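Local coordinates for titin (Homo sapiens, PDB 6H4L), which is a giant structural protein of the muscle sarcomere, represented here by an immunoglobulin-like domain of its M-band segment, at residues Q24-I29 and A94-T99; S52-Y57 and L66-C71. All blocks are in the same frame, centred on the assembly; numbering follows the deposited sequence. Where two conformers were deposited one is given.

Contact 1: residues Q24-I29 and A94-T99; sequences QNTRFI and ATLDVT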
loop_
_atom_site.group_PDB
_atom_site.type_symbol
_atom_site.label_atom_id
_atom_site.label_comp_id
_atom_site.label_asym_id
_atom_site.label_seq_id
_atom_site.Cartn_x
_atom_site.Cartn_y
_atom_site.Cartn_z
ATOM N N GLN A 24 -3.755 -9.234 15.667
ATOM C CA GLN A 24 -3.364 -7.839 15.786
ATOM C C GLN A 24 -3.661 -7.102 14.488
ATOM O O GLN A 24 -3.929 -7.724 13.458
ATOM C CB GLN A 24 -1.884 -7.705 16.153
ATOM C CG GLN A 24 -1.561 -8.144 17.576
ATOM C CD GLN A 24 -0.239 -7.595 18.082
ATOM O OE1 GLN A 24 0.359 -6.707 17.468
ATOM N NE2 GLN A 24 0.224 -8.120 19.211
ATOM N N ASN A 25 -3.625 -5.776 14.550
ATOM C CA ASN A 25 -3.754 -4.945 13.358
ATOM C C ASN A 25 -2.374 -4.620 12.847
ATOM O O ASN A 25 -1.406 -4.625 13.597
ATOM C CB ASN A 25 -4.467 -3.636 13.690
ATOM C CG ASN A 25 -5.731 -3.850 14.494
ATOM O OD1 ASN A 25 -6.518 -4.749 14.205
ATOM N ND2 ASN A 25 -5.929 -3.022 15.516
ATOM N N THR A 26 -2.270 -4.322 11.565
ATOM C CA THR A 26 -0.975 -3.925 11.052
ATOM C C THR A 26 -1.101 -2.881 9.954
ATOM O O THR A 26 -2.176 -2.670 9.399
ATOM C CB THR A 26 -0.180 -5.146 10.559
ATOM O OG1 THR A 26 1.214 -4.819 10.499
ATOM C CG2 THR A 26 -0.683 -5.613 9.204
ATOM N N ARG A 27 0.006 -2.222 9.652
ATOM C CA ARG A 27 0.021 -1.232 8.583
ATOM C C ARG A 27 1.212 -1.441 7.681
ATOM O O ARG A 27 2.277 -1.860 8.143
ATOM C CB ARG A 27 0.121 0.173 9.172
ATOM C CG ARG A 27 -1.144 0.669 9.799
ATOM C CD ARG A 27 -0.970 2.029 10.460
ATOM N NE ARG A 27 -2.241 2.462 11.032
ATOM C CZ ARG A 27 -2.368 3.396 11.968
ATOM N NH1 ARG A 27 -1.289 3.996 12.456
ATOM N NH2 ARG A 27 -3.575 3.717 12.424
ATOM N N PHE A 28 1.017 -1.128 6.400
ATOM C CA PHE A 28 2.106 -0.904 5.453
ATOM C C PHE A 28 2.105 0.580 5.128
ATOM O O PHE A 28 1.053 1.185 4.968
ATOM C CB PHE A 28 1.892 -1.699 4.168
ATOM C CG PHE A 28 2.137 -3.190 4.314
ATOM C CD1 PHE A 28 3.425 -3.697 4.261
ATOM C CD2 PHE A 28 1.082 -4.071 4.469
ATOM C CE1 PHE A 28 3.662 -5.058 4.378
ATOM C CE2 PHE A 28 1.312 -5.443 4.596
ATOM C CZ PHE A 28 2.603 -5.931 4.549
ATOM N N ILE A 29 3.285 1.165 5.015
ATOM C CA ILE A 29 3.378 2.602 4.750
ATOM C C ILE A 29 4.434 2.825 3.681
ATOM O O ILE A 29 5.491 2.210 3.719
ATOM C CB ILE A 29 3.751 3.384 6.024
ATOM C CG1 ILE A 29 2.680 3.196 7.102
ATOM C CG2 ILE A 29 3.895 4.872 5.714
ATOM C CD1 ILE A 29 3.108 3.655 8.493
ATOM N N ALA A 94 5.354 -5.762 -0.749
ATOM C CA ALA A 94 5.992 -6.334 0.423
ATOM C C ALA A 94 5.143 -7.497 0.901
ATOM O O ALA A 94 3.995 -7.656 0.488
ATOM C CB ALA A 94 6.133 -5.278 1.530
ATOM N N THR A 95 5.714 -8.304 1.786
ATOM C CA THR A 95 5.023 -9.485 2.276
ATOM C C THR A 95 4.554 -9.315 3.710
ATOM O O THR A 95 5.233 -8.704 4.532
ATOM C CB THR A 95 5.922 -10.728 2.205
ATOM O OG1 THR A 95 7.068 -10.539 3.044
ATOM C CG2 THR A 95 6.368 -10.985 0.779
ATOM N N LEU A 96 3.379 -9.860 3.997
ATOM C CA LEU A 96 2.906 -9.979 5.368
ATOM C C LEU A 96 2.961 -11.436 5.799
ATOM O O LEU A 96 2.495 -12.322 5.082
ATOM C CB LEU A 96 1.469 -9.481 5.487
ATOM C CG LEU A 96 0.946 -9.435 6.925
ATOM C CD1 LEU A 96 1.751 -8.452 7.772
ATOM C CD2 LEU A 96 -0.538 -9.100 6.949
ATOM N N ASP A 97 3.535 -11.683 6.970
ATOM C CA ASP A 97 3.487 -13.009 7.570
ATOM C C ASP A 97 2.755 -12.926 8.892
ATOM O O ASP A 97 3.262 -12.361 9.859
ATOM C CB ASP A 97 4.893 -13.573 7.772
ATOM C CG ASP A 97 5.523 -14.042 6.475
ATOM O OD1 ASP A 97 4.823 -14.698 5.673
ATOM O OD2 ASP A 97 6.717 -13.748 6.253
ATOM N N VAL A 98 1.550 -13.482 8.925
ATOM C CA VAL A 98 0.775 -13.534 10.156
ATOM C C VAL A 98 1.166 -14.780 10.948
ATOM O O VAL A 98 0.966 -15.905 10.495
ATOM C CB VAL A 98 -0.738 -13.513 9.867
ATOM C CG1 VAL A 98 -1.525 -13.364 11.160
ATOM C CG2 VAL A 98 -1.072 -12.379 8.912
ATOM N N THR A 99 1.737 -14.569 12.129
ATOM C CA THR A 99 2.294 -15.664 12.921
ATOM C C THR A 99 1.353 -16.098 14.041
ATOM O O THR A 99 0.660 -15.273 14.633
ATOM C CB THR A 99 3.651 -15.263 13.526
ATOM O OG1 THR A 99 3.459 -14.192 14.459
ATOM C CG2 THR A 99 4.601 -14.804 12.427
#
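The two sheets of the immunoglobulin I-set sandwich face each other here: strand 26-29 belongs to one, strand 94-98 to the other. The axes of these short segments come no closer than 9.6 Å and run at 170°, nearly antiparallel, a spacing too wide for backbone pairing, so the join rests mainly on side chains in the core. Gln24 and Asn25 lead into strand 26-29, and Thr26 is the first residue to turn inward. Its OG1 lies anti to the backbone N (chi1 -160°) and is hydrogen-bonded to His18 NE2, which accounts for the polar end of this buried residue. The same torsion leaves CG2 between the backbone N and the carbonyl carbon, from where it meets Leu96 tip to tip, 4.0 Å from Leu96 CD1. After Arg27, which points the other way, Phe28 turns inward again and supplies the largest share of the interface. With CG anti to the carbonyl carbon (chi1 -74°), its ring crosses to the opposing strand and arrives tip first. CE1 packs 3.8 Å from Ala94 CB, in an oblique approach. Leu96 crosses the ring obliquely and sets its CB at the edge, near the ring plane, 3.8 Å from Phe28 CZ. His18 and Tyr79 also bring their rings against Phe28, so the phenyl group sits among aromatic as well as aliphatic neighbours. The outer end of the ring also meets main chain: Phe28 CZ lies 3.8 Å from Thr95 O, the carbonyl oxygen standing at the ring edge, close to its plane.

Contact 2: residues S52-Y57 and L66-C71; sequences SSKIHY and LEILDC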
loop_
_atom_site.group_PDB
_atom_site.type_symbol
_atom_site.label_atom_id
_atom_site.label_comp_id
_atom_site.label_asym_id
_atom_site.label_seq_id
_atom_site.Cartn_x
_atom_site.Cartn_y
_atom_site.Cartn_z
ATOM N N SER A 52 -13.111 -1.817 3.576
ATOM C CA SER A 52 -14.109 -2.598 4.289
ATOM C C SER A 52 -13.859 -2.425 5.778
ATOM O O SER A 52 -13.058 -1.586 6.172
ATOM C CB SER A 52 -14.003 -4.074 3.909
ATOM O OG SER A 52 -12.757 -4.613 4.316
ATOM N N SER A 53 -14.541 -3.204 6.613
ATOM C CA SER A 53 -14.274 -3.137 8.043
ATOM C C SER A 53 -12.871 -3.666 8.340
ATOM O O SER A 53 -12.273 -3.335 9.364
ATOM C CB SER A 53 -15.329 -3.910 8.833
ATOM O OG SER A 53 -15.382 -5.259 8.412
ATOM N N LYS A 54 -12.340 -4.471 7.424
ATOM C CA LYS A 54 -11.018 -5.061 7.609
ATOM C C LYS A 54 -9.890 -4.229 7.004
ATOM O O LYS A 54 -8.789 -4.170 7.562
ATOM C CB LYS A 54 -10.990 -6.469 7.021
ATOM C CG LYS A 54 -9.770 -7.271 7.416
ATOM C CD LYS A 54 -9.948 -8.726 7.035
ATOM C CE LYS A 54 -8.802 -9.569 7.552
ATOM N NZ LYS A 54 -8.797 -9.667 9.030
ATOM N N ILE A 55 -10.176 -3.581 5.879
ATOM C CA ILE A 55 -9.152 -2.899 5.088
ATOM C C ILE A 55 -9.422 -1.396 4.965
ATOM O O ILE A 55 -10.501 -0.998 4.537
ATOM C CB ILE A 55 -9.119 -3.482 3.663
ATOM C CG1 ILE A 55 -8.753 -4.968 3.689
ATOM C CG2 ILE A 55 -8.179 -2.690 2.775
ATOM C CD1 ILE A 55 -7.351 -5.253 4.172
ATOM N N HIS A 56 -8.441 -0.573 5.333
ATOM C CA HIS A 56 -8.528 0.877 5.129
ATOM C C HIS A 56 -7.240 1.372 4.490
ATOM O O HIS A 56 -6.158 0.927 4.858
ATOM C CB HIS A 56 -8.684 1.618 6.460
ATOM C CG HIS A 56 -9.876 1.199 7.257
ATOM N ND1 HIS A 56 -9.836 1.055 8.627
ATOM C CD2 HIS A 56 -11.144 0.910 6.883
ATOM C CE1 HIS A 56 -11.026 0.679 9.063
ATOM N NE2 HIS A 56 -11.838 0.584 8.024
ATOM N N TYR A 57 -7.349 2.315 3.564
ATOM C CA TYR A 57 -6.141 2.945 3.040
ATOM C C TYR A 57 -6.314 4.438 2.828
ATOM O O TYR A 57 -7.412 4.922 2.559
ATOM C CB TYR A 57 -5.628 2.261 1.762
ATOM C CG TYR A 57 -6.688 1.868 0.749
ATOM C CD1 TYR A 57 -7.219 2.795 -0.142
ATOM C CD2 TYR A 57 -7.132 0.558 0.666
ATOM C CE1 TYR A 57 -8.176 2.424 -1.074
ATOM C CE2 TYR A 57 -8.091 0.179 -0.256
ATOM C CZ TYR A 57 -8.606 1.113 -1.123
ATOM O OH TYR A 57 -9.557 0.721 -2.038
ATOM N N LEU A 66 -1.721 1.501 4.253
ATOM C CA LEU A 66 -2.721 0.435 4.188
ATOM C C LEU A 66 -2.822 -0.135 5.581
ATOM O O LEU A 66 -1.814 -0.476 6.184
ATOM C CB LEU A 66 -2.292 -0.674 3.225
ATOM C CG LEU A 66 -3.186 -1.935 3.246
ATOM C CD1 LEU A 66 -4.569 -1.585 2.731
ATOM C CD2 LEU A 66 -2.574 -3.066 2.405
ATOM N N GLU A 67 -4.038 -0.249 6.083
ATOM C CA GLU A 67 -4.223 -0.803 7.404
ATOM C C GLU A 67 -5.080 -2.058 7.274
ATOM O O GLU A 67 -6.117 -2.031 6.618
ATOM C CB GLU A 67 -4.892 0.230 8.293
ATOM C CG GLU A 67 -5.228 -0.273 9.681
ATOM C CD GLU A 67 -5.862 0.821 10.508
ATOM O OE1 GLU A 67 -7.023 1.184 10.220
ATOM O OE2 GLU A 67 -5.185 1.343 11.414
ATOM N N ILE A 68 -4.603 -3.152 7.852
ATOM C CA ILE A 68 -5.349 -4.414 7.858
ATOM C C ILE A 68 -5.643 -4.748 9.308
ATOM O O ILE A 68 -4.723 -4.830 10.126
ATOM C CB ILE A 68 -4.526 -5.555 7.225
ATOM C CG1 ILE A 68 -4.051 -5.164 5.820
ATOM C CG2 ILE A 68 -5.342 -6.860 7.193
ATOM C CD1 ILE A 68 -2.595 -5.486 5.564
ATOM N N LEU A 69 -6.923 -4.922 9.635
ATOM C CA LEU A 69 -7.333 -5.139 11.010
ATOM C C LEU A 69 -7.530 -6.623 11.277
ATOM O O LEU A 69 -7.890 -7.369 10.370
ATOM C CB LEU A 69 -8.651 -4.419 11.286
ATOM C CG LEU A 69 -8.687 -2.903 11.111
ATOM C CD1 LEU A 69 -10.018 -2.381 11.635
ATOM C CD2 LEU A 69 -7.532 -2.266 11.853
ATOM N N ASP A 70 -7.293 -7.036 12.521
ATOM C CA ASP A 70 -7.597 -8.385 12.985
ATOM C C ASP A 70 -7.014 -9.482 12.091
ATOM O O ASP A 70 -7.733 -10.352 11.608
ATOM C CB ASP A 70 -9.099 -8.553 13.100
ATOM C CG ASP A 70 -9.481 -9.901 13.670
ATOM O OD1 ASP A 70 -8.684 -10.398 14.481
ATOM O OD2 ASP A 70 -10.520 -10.423 13.242
ATOM N N CYS A 71 -5.699 -9.440 11.924
ATOM C CA CYS A 71 -4.984 -10.291 10.977
ATOM C C CYS A 71 -5.040 -11.781 11.257
ATOM O O CYS A 71 -4.716 -12.226 12.353
ATOM C CB CYS A 71 -3.521 -9.865 10.910
ATOM S SG CYS A 71 -3.272 -8.295 10.054
HETATM O O HOH W 1 -10.814 -10.548 10.135
#
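Strands 55-57 and 66-68 pair antiparallel, their axes 4.7 Å apart at 164°, with His56 and Glu67 as the hydrogen-bonded pair flanked by the non-hydrogen-bonded pairs Ile55-Ile68 and Tyr57-Leu66. Glu67 N reaches His56 O at 2.7 Å, nearly along the C=O axis, His56 N returns a bond to Glu67 O, and Leu69 N donates to Lys54 O (2.9 Å) past the strand ends. The side chains of the His56-Glu67 pair lie alongside each other on one face: His56 ND1 donates to Glu67 OE1 at 3.2 Å, almost straight (167°) and in the imidazole plane, with the carboxylate turned 61° from the ring. OE2 of Glu67 is taken by a salt bridge to Arg27, so the carboxylate is held at both oxygens and probably favours its charged form. On the other face, Ile55 CD1 packs 3.7 Å from Ile68 CG1, and Leu66 CD1 fits against Ile55 CG2 and the edge of the Tyr57 ring. Beyond the strands, Lys54 bends at its last torsion to bring NZ 2.8 Å from Leu69 O. Water 1 bridges the ammonium to OD2 of the zinc ligand Asp70, while Asp75 gives NZ a salt-bridge partner. The hairpin forms one margin of its sheet: strand 55-60 is outermost, strand 63-68 pairs inward with 26-35, and Leu66 and Ile68 touch Tyr79 on strand 77-85 of the facing sheet.

How the contacts relate
Contact 1 spans the two sheets of the sandwich, whereas contact 2 lies within one of them, and their centres are 10 Å apart. Strand 26-35 links them: Thr26 N approaches Ile68 O at 2.9 Å, and Phe28 O approaches Leu66 N at the same distance, both probable hydrogen bonds. Asn25 OD1 also accepts from Asp70 N. Ile68 packs on Thr26 and Phe28, which continues the core of contact 1 into the hairpin. Along the chain, contact 2 is nested inside the loop that contact 1 closes. The zinc ion lies at the contact 2 end, about 2 Å from the Asp70 side chain and bound also by His72; the Leu96 side chain of contact 1 remains about 12 Å from the metal.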